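Local coordinates for protein dipeptide Epimerase (Enterococcus faecalis V583, PDB 3JVA) that belongs to the mandelate racemase/muconate lactonizing enzyme branch of the enolase superfamily and holds a magnesium ion in its barrel domain, at residues I280-G285 with Q311-R316; T302-L307 with A317-T322. All coordinates share one frame; numbering follows the deposited sequence.

How the contacts relate
Both contacts are buried in the barrel domain, and both involve helix 298-310 or the strand after it. Contact 1 joins the end of helix 271-284 to the turn leading into strand 314-317; contact 2 joins helix 298-310 to the loop that follows that strand. Their centres are about 17 Å apart, and Ile314 CD1 packs on Leu307 CG at 3.7 Å to bring them together. Contact 2 lies deeper and is wholly apolar. Contact 1, with a partly exposed Glu282 near a second subunit, sets the methylenes of that glutamate against an asparagine, without a direct hydrogen bond, and adds a water between the carboxylate and the backbone N of Asn313.

Contact 1 (I280-G285 with Q311-R316); sequences ICETAG and QKNITR
Glu282 and Asn313 bring the two backbones closest, their CA atoms 6.0 Å apart, where the last turn of helix 271-284 meets a type I beta turn from Gln311 to Ile314. The helix finishes in a Schellman motif, with Gly285 at positive phi, a conformation glycine adopts without strain; the beta turn leads directly into strand 314-317. No direct hydrogen bond joins the two segments.

Two side chains carry the contact, sliding past each other in opposite directions. Glu282 reaches along the turn with CG anti to its backbone N (chi1 -179°) and its chain extended, which lays its aliphatic part against the asparagine: CB is 3.6 Å from Asn313 CG, while OE2 comes 3.6 Å from Asn313 CB. The carboxylate and amide planes are 32° apart. Asn313 ND2 comes within 3.4 Å of Glu282 N, but both are donors and cannot bond. The amide nitrogen donates instead to Ile286 O and to Asn278 OD1, which fixes its rotation. The small side chain of Cys281 probably lets the amide lie this close; it also packs on Cys288 of strand 287-290.

A water links the Glu282 carboxylate to the main chain of the turn, donating to Glu282 OE2 at 2.9 Å and accepting from Asn313 N at 2.8 Å. Lys312, the residue before Asn313, forms a salt bridge with Glu86 of a second subunit. The chemistry thus divides the work: buried Asn313 ties the turn to helix 271-284, through Asn278, and to Ile286 just past its end, whereas partly exposed Glu282 lends methylenes for packing and reaches the turn's backbone through water.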
ATOM      1  N   ILE B 280     -10.301 -18.966 -13.081  1.00 18.64           N
ATOM      2  CA  ILE B 280      -9.696 -17.895 -12.297  1.00 18.80           C
ATOM      3  C   ILE B 280      -8.183 -18.105 -12.260  1.00 18.78           C
ATOM      4  O   ILE B 280      -7.409 -17.166 -12.474  1.00 19.20           O
ATOM      5  CB  ILE B 280     -10.235 -17.889 -10.850  1.00 19.99           C
ATOM      6  CG1 ILE B 280     -11.689 -17.394 -10.843  1.00 18.52           C
ATOM      7  CG2 ILE B 280      -9.352 -17.003  -9.964  1.00 20.53           C
ATOM      8  CD1 ILE B 280     -12.434 -17.662  -9.539  1.00 19.08           C
ATOM      9  N   CYS B 281      -7.767 -19.341 -11.996  1.00 17.59           N
ATOM     10  CA  CYS B 281      -6.343 -19.666 -11.923  1.00 18.89           C
ATOM     11  C   CYS B 281      -5.662 -19.487 -13.277  1.00 20.09           C
ATOM     12  O   CYS B 281      -4.596 -18.873 -13.375  1.00 18.93           O
ATOM     13  CB  CYS B 281      -6.154 -21.105 -11.436  1.00 17.63           C
ATOM     14  SG  CYS B 281      -6.588 -21.380  -9.705  1.00 21.15           S
ATOM     15  N   GLU B 282      -6.280 -20.032 -14.320  1.00 19.39           N
ATOM     16  CA  GLU B 282      -5.734 -19.936 -15.664  1.00 20.89           C
ATOM     17  C   GLU B 282      -5.515 -18.472 -16.044  1.00 19.95           C
ATOM     18  O   GLU B 282      -4.482 -18.114 -16.600  1.00 20.70           O
ATOM     19  CB  GLU B 282      -6.688 -20.614 -16.653  1.00 21.48           C
ATOM     20  CG  GLU B 282      -6.234 -20.610 -18.098  1.00 26.66           C
ATOM     21  CD  GLU B 282      -7.128 -21.473 -18.973  1.00 27.37           C
ATOM     22  OE1 GLU B 282      -8.363 -21.345 -18.866  1.00 34.17           O
ATOM     23  OE2 GLU B 282      -6.596 -22.272 -19.769  1.00 34.80           O
ATOM     24  N   THR B 283      -6.491 -17.628 -15.730  1.00 19.66           N
ATOM     25  CA  THR B 283      -6.401 -16.206 -16.035  1.00 20.35           C
ATOM     26  C   THR B 283      -5.233 -15.560 -15.289  1.00 19.35           C
ATOM     27  O   THR B 283      -4.562 -14.666 -15.814  1.00 20.08           O
ATOM     28  CB  THR B 283      -7.722 -15.513 -15.677  1.00 19.63           C
ATOM     29  OG1 THR B 283      -8.767 -16.094 -16.461  1.00 18.12           O
ATOM     30  CG2 THR B 283      -7.657 -14.023 -15.964  1.00 21.22           C
ATOM     31  N   ALA B 284      -4.978 -16.039 -14.076  1.00 20.05           N
ATOM     32  CA  ALA B 284      -3.885 -15.529 -13.255  1.00 21.43           C
ATOM     33  C   ALA B 284      -2.539 -16.166 -13.615  1.00 23.75           C
ATOM     34  O   ALA B 284      -1.505 -15.803 -13.052  1.00 25.04           O
ATOM     35  CB  ALA B 284      -4.198 -15.774 -11.785  1.00 19.67           C
ATOM     36  N   GLY B 285      -2.555 -17.119 -14.542  1.00 21.92           N
ATOM     37  CA  GLY B 285      -1.324 -17.782 -14.947  1.00 22.84           C
ATOM     38  C   GLY B 285      -0.872 -18.859 -13.972  1.00 23.31           C
ATOM     39  O   GLY B 285       0.314 -19.186 -13.887  1.00 23.77           O
ATOM     40  N   GLN B 311     -10.132 -29.726 -19.541  1.00 17.92           N
ATOM     41  CA  GLN B 311      -9.526 -28.410 -19.318  1.00 16.81           C
ATOM     42  C   GLN B 311      -8.003 -28.370 -19.428  1.00 18.32           C
ATOM     43  O   GLN B 311      -7.303 -29.052 -18.693  1.00 19.62           O
ATOM     44  CB  GLN B 311      -9.949 -27.892 -17.943  1.00 19.11           C
ATOM     45  CG  GLN B 311     -11.445 -27.588 -17.820  1.00 20.53           C
ATOM     46  CD  GLN B 311     -11.830 -26.298 -18.511  1.00 23.04           C
ATOM     47  OE1 GLN B 311     -12.471 -26.301 -19.566  1.00 27.33           O
ATOM     48  NE2 GLN B 311     -11.432 -25.178 -17.921  1.00 20.76           N
ATOM     49  N   LYS B 312      -7.499 -27.549 -20.345  1.00 20.39           N
ATOM     50  CA  LYS B 312      -6.060 -27.416 -20.553  1.00 21.59           C
ATOM     51  C   LYS B 312      -5.284 -27.022 -19.297  1.00 22.09           C
ATOM     52  O   LYS B 312      -4.202 -27.554 -19.034  1.00 21.26           O
ATOM     53  CB  LYS B 312      -5.794 -26.385 -21.650  1.00 23.74           C
ATOM     54  CG  LYS B 312      -4.333 -25.990 -21.802  1.00 28.07           C
ATOM     55  CD  LYS B 312      -4.171 -24.924 -22.880  1.00 31.41           C
ATOM     56  CE  LYS B 312      -2.740 -24.415 -22.942  1.00 34.32           C
ATOM     57  NZ  LYS B 312      -1.784 -25.519 -23.215  1.00 39.20           N
ATOM     58  N   ASN B 313      -5.831 -26.090 -18.518  1.00 19.54           N
ATOM     59  CA  ASN B 313      -5.132 -25.625 -17.326  1.00 19.25           C
ATOM     60  C   ASN B 313      -5.074 -26.601 -16.149  1.00 19.02           C
ATOM     61  O   ASN B 313      -4.352 -26.352 -15.180  1.00 19.33           O
ATOM     62  CB  ASN B 313      -5.703 -24.282 -16.863  1.00 18.74           C
ATOM     63  CG  ASN B 313      -4.763 -23.554 -15.930  1.00 20.35           C
ATOM     64  OD1 ASN B 313      -3.627 -23.240 -16.295  1.00 22.30           O
ATOM     65  ND2 ASN B 313      -5.224 -23.285 -14.717  1.00 21.16           N
ATOM     66  N   ILE B 314      -5.834 -27.691 -16.203  1.00 18.67           N
ATOM     67  CA  ILE B 314      -5.755 -28.690 -15.137  1.00 19.62           C
ATOM     68  C   ILE B 314      -4.694 -29.613 -15.711  1.00 21.03           C
ATOM     69  O   ILE B 314      -4.986 -30.544 -16.458  1.00 20.26           O
ATOM     70  CB  ILE B 314      -7.094 -29.437 -14.920  1.00 20.33           C
ATOM     71  CG1 ILE B 314      -8.179 -28.438 -14.484  1.00 20.41           C
ATOM     72  CG2 ILE B 314      -6.932 -30.494 -13.825  1.00 21.88           C
ATOM     73  CD1 ILE B 314      -9.537 -29.081 -14.200  1.00 20.68           C
ATOM     74  N   THR B 315      -3.448 -29.322 -15.356  1.00 20.80           N
ATOM     75  CA  THR B 315      -2.291 -30.028 -15.881  1.00 22.09           C
ATOM     76  C   THR B 315      -1.779 -31.226 -15.103  1.00 22.40           C
ATOM     77  O   THR B 315      -0.918 -31.955 -15.594  1.00 23.50           O
ATOM     78  CB  THR B 315      -1.136 -29.052 -16.040  1.00 22.64           C
ATOM     79  OG1 THR B 315      -0.786 -28.536 -14.752  1.00 22.90           O
ATOM     80  CG2 THR B 315      -1.543 -27.903 -16.942  1.00 21.26           C
ATOM     81  N   ARG B 316      -2.290 -31.414 -13.891  1.00 21.01           N
ATOM     82  CA  ARG B 316      -1.889 -32.532 -13.047  1.00 22.20           C
ATOM     83  C   ARG B 316      -3.126 -33.214 -12.483  1.00 22.20           C
ATOM     84  O   ARG B 316      -4.165 -32.581 -12.315  1.00 21.24           O
ATOM     85  CB  ARG B 316      -1.013 -32.047 -11.888  1.00 20.13           C
ATOM     86  CG  ARG B 316       0.322 -31.444 -12.307  1.00 23.13           C
ATOM     87  CD  ARG B 316       1.146 -31.120 -11.072  1.00 22.45           C
ATOM     88  NE  ARG B 316       2.503 -30.668 -11.375  1.00 24.77           N
ATOM     89  CZ  ARG B 316       2.842 -29.415 -11.664  1.00 25.53           C
ATOM     90  NH1 ARG B 316       1.924 -28.455 -11.697  1.00 24.22           N
ATOM     91  NH2 ARG B 316       4.115 -29.117 -11.899  1.00 24.94           N
TER
HETATM   92  O   HOH W   1      -8.137 -24.632 -18.993  1.00 18.39           O

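Contact 2 (T302-L307 with A317-T322); sequences TAAAHL and ADLDAT
Leu319 meets Ala304 and Ala305 by splitting its two methyl groups between neighbouring residues of helix 298-310. CD2 goes to the methyl of Ala304, at 3.6 Å from CB. The other branch, CD1, reaches over the helix backbone at Ala305, 3.7 Å from N and 3.8 Å from CA, and also touches that residue's CB at 4.1 Å.

This fork follows from the torsions of the leucine. Its CG stands beside the backbone N and anti to the carbonyl carbon (chi1 -55°), and chi2 of 171° completes a common leucine conformation that presents both methyls to the helix. The alanines suit the helix side of the contact: a single methyl at Ala304 points at the loop, and the short side chain at Ala305 lets a methyl of leucine approach the main chain itself. The leucine spans the 7.4 Å between Ala305 CA and Leu319 CA.

Around the pair the packing continues with hydrocarbon: Ile290 of strand 287-290 touches both Ala304 and Leu319, and Ile301, one turn back along the helix, touches Leu319 as well. The loop backbone is also held by Leu319 N, which donates to Thr131 OG1 of strand 128-134.

Helix 298-310 and strand 314-317 form the last helix-strand step before the sheet returns to strand 128-134, and the loop after the strand turns its leucine back onto the helix. The side chain of Leu319 lies about 12 Å from the bound magnesium ion. Packing of the outer helices on the barrel strands is the layout of a TIM-barrel fold; here Leu319, just past the last strand, joins that layer with Ile290.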
ATOM      1  N   THR B 302     -14.421 -40.491 -11.792  1.00 18.81           N
ATOM      2  CA  THR B 302     -14.745 -40.357 -13.205  1.00 18.65           C
ATOM      3  C   THR B 302     -15.117 -38.924 -13.565  1.00 19.34           C
ATOM      4  O   THR B 302     -14.662 -38.393 -14.583  1.00 18.35           O
ATOM      5  CB  THR B 302     -15.878 -41.332 -13.585  1.00 20.30           C
ATOM      6  OG1 THR B 302     -15.459 -42.667 -13.268  1.00 19.46           O
ATOM      7  CG2 THR B 302     -16.184 -41.252 -15.081  1.00 18.20           C
ATOM      8  N   ALA B 303     -15.923 -38.287 -12.721  1.00 19.71           N
ATOM      9  CA  ALA B 303     -16.321 -36.911 -12.973  1.00 20.56           C
ATOM     10  C   ALA B 303     -15.067 -36.038 -13.028  1.00 19.62           C
ATOM     11  O   ALA B 303     -14.888 -35.244 -13.949  1.00 19.57           O
ATOM     12  CB  ALA B 303     -17.265 -36.423 -11.871  1.00 20.19           C
ATOM     13  N   ALA B 304     -14.192 -36.204 -12.043  1.00 19.60           N
ATOM     14  CA  ALA B 304     -12.962 -35.421 -11.993  1.00 19.30           C
ATOM     15  C   ALA B 304     -12.070 -35.664 -13.212  1.00 19.55           C
ATOM     16  O   ALA B 304     -11.454 -34.731 -13.726  1.00 19.90           O
ATOM     17  CB  ALA B 304     -12.197 -35.730 -10.702  1.00 19.33           C
ATOM     18  N   ALA B 305     -12.007 -36.910 -13.676  1.00 17.34           N
ATOM     19  CA  ALA B 305     -11.180 -37.255 -14.827  1.00 19.50           C
ATOM     20  C   ALA B 305     -11.687 -36.589 -16.106  1.00 18.58           C
ATOM     21  O   ALA B 305     -10.895 -36.104 -16.912  1.00 19.46           O
ATOM     22  CB  ALA B 305     -11.124 -38.776 -14.998  1.00 19.17           C
ATOM     23  N   HIS B 306     -13.004 -36.561 -16.295  1.00 19.38           N
ATOM     24  CA  HIS B 306     -13.573 -35.913 -17.475  1.00 19.06           C
ATOM     25  C   HIS B 306     -13.237 -34.424 -17.443  1.00 18.47           C
ATOM     26  O   HIS B 306     -12.882 -33.838 -18.460  1.00 20.32           O
ATOM     27  CB  HIS B 306     -15.094 -36.115 -17.514  1.00 18.61           C
ATOM     28  CG  HIS B 306     -15.506 -37.436 -18.092  1.00 19.77           C
ATOM     29  ND1 HIS B 306     -15.841 -37.593 -19.419  1.00 18.54           N
ATOM     30  CD2 HIS B 306     -15.579 -38.669 -17.537  1.00 20.40           C
ATOM     31  CE1 HIS B 306     -16.103 -38.865 -19.657  1.00 20.74           C
ATOM     32  NE2 HIS B 306     -15.950 -39.540 -18.532  1.00 21.76           N
ATOM     33  N   LEU B 307     -13.351 -33.815 -16.268  1.00 18.29           N
ATOM     34  CA  LEU B 307     -13.038 -32.399 -16.119  1.00 18.23           C
ATOM     35  C   LEU B 307     -11.556 -32.133 -16.394  1.00 19.02           C
ATOM     36  O   LEU B 307     -11.206 -31.199 -17.120  1.00 18.84           O
ATOM     37  CB  LEU B 307     -13.371 -31.927 -14.704  1.00 19.40           C
ATOM     38  CG  LEU B 307     -12.992 -30.466 -14.423  1.00 19.74           C
ATOM     39  CD1 LEU B 307     -13.719 -29.534 -15.398  1.00 20.46           C
ATOM     40  CD2 LEU B 307     -13.340 -30.121 -12.990  1.00 19.46           C
ATOM     41  N   ALA B 317      -3.008 -34.505 -12.189  1.00 21.73           N
ATOM     42  CA  ALA B 317      -4.126 -35.251 -11.632  1.00 21.00           C
ATOM     43  C   ALA B 317      -3.673 -36.263 -10.590  1.00 21.71           C
ATOM     44  O   ALA B 317      -2.686 -36.976 -10.782  1.00 22.89           O
ATOM     45  CB  ALA B 317      -4.892 -35.952 -12.749  1.00 23.29           C
ATOM     46  N   ASP B 318      -4.392 -36.295  -9.476  1.00 19.75           N
ATOM     47  CA  ASP B 318      -4.125 -37.218  -8.381  1.00 22.48           C
ATOM     48  C   ASP B 318      -5.476 -37.892  -8.168  1.00 20.73           C
ATOM     49  O   ASP B 318      -6.168 -37.630  -7.189  1.00 19.96           O
ATOM     50  CB  ASP B 318      -3.686 -36.439  -7.132  1.00 23.17           C
ATOM     51  CG  ASP B 318      -3.478 -37.332  -5.924  1.00 25.76           C
ATOM     52  OD1 ASP B 318      -3.052 -38.491  -6.105  1.00 25.01           O
ATOM     53  OD2 ASP B 318      -3.732 -36.871  -4.789  1.00 26.05           O
ATOM     54  N   LEU B 319      -5.843 -38.750  -9.116  1.00 20.97           N
ATOM     55  CA  LEU B 319      -7.133 -39.444  -9.092  1.00 21.14           C
ATOM     56  C   LEU B 319      -6.898 -40.946  -9.038  1.00 21.09           C
ATOM     57  O   LEU B 319      -7.123 -41.655 -10.014  1.00 21.59           O
ATOM     58  CB  LEU B 319      -7.919 -39.076 -10.354  1.00 19.76           C
ATOM     59  CG  LEU B 319      -8.116 -37.573 -10.582  1.00 20.03           C
ATOM     60  CD1 LEU B 319      -8.700 -37.337 -11.965  1.00 20.44           C
ATOM     61  CD2 LEU B 319      -9.028 -36.999  -9.497  1.00 21.15           C
ATOM     62  N   ASP B 320      -6.472 -41.417  -7.872  1.00 21.30           N
ATOM     63  CA  ASP B 320      -6.133 -42.821  -7.670  1.00 21.11           C
ATOM     64  C   ASP B 320      -7.050 -43.605  -6.737  1.00 22.66           C
ATOM     65  O   ASP B 320      -6.751 -44.748  -6.398  1.00 20.88           O
ATOM     66  CB  ASP B 320      -4.703 -42.895  -7.129  1.00 20.90           C
ATOM     67  CG  ASP B 320      -4.549 -42.185  -5.791  1.00 25.91           C
ATOM     68  OD1 ASP B 320      -5.450 -41.399  -5.408  1.00 24.33           O
ATOM     69  OD2 ASP B 320      -3.521 -42.402  -5.121  1.00 25.89           O
ATOM     70  N   ALA B 321      -8.166 -43.012  -6.327  1.00 21.51           N
ATOM     71  CA  ALA B 321      -9.064 -43.696  -5.400  1.00 22.30           C
ATOM     72  C   ALA B 321      -9.560 -45.073  -5.853  1.00 21.80           C
ATOM     73  O   ALA B 321      -9.664 -45.986  -5.033  1.00 21.62           O
ATOM     74  CB  ALA B 321     -10.254 -42.798  -5.065  1.00 20.24           C
ATOM     75  N   THR B 322      -9.861 -45.245  -7.138  1.00 22.34           N
ATOM     76  CA  THR B 322     -10.364 -46.546  -7.579  1.00 22.82           C
ATOM     77  C   THR B 322      -9.338 -47.660  -7.433  1.00 24.62           C
ATOM     78  O   THR B 322      -9.707 -48.830  -7.293  1.00 24.49           O
ATOM     79  CB  THR B 322     -10.863 -46.536  -9.050  1.00 22.11           C
ATOM     80  OG1 THR B 322      -9.762 -46.341  -9.947  1.00 22.09           O
ATOM     81  CG2 THR B 322     -11.894 -45.430  -9.257  1.00 23.84           C
TER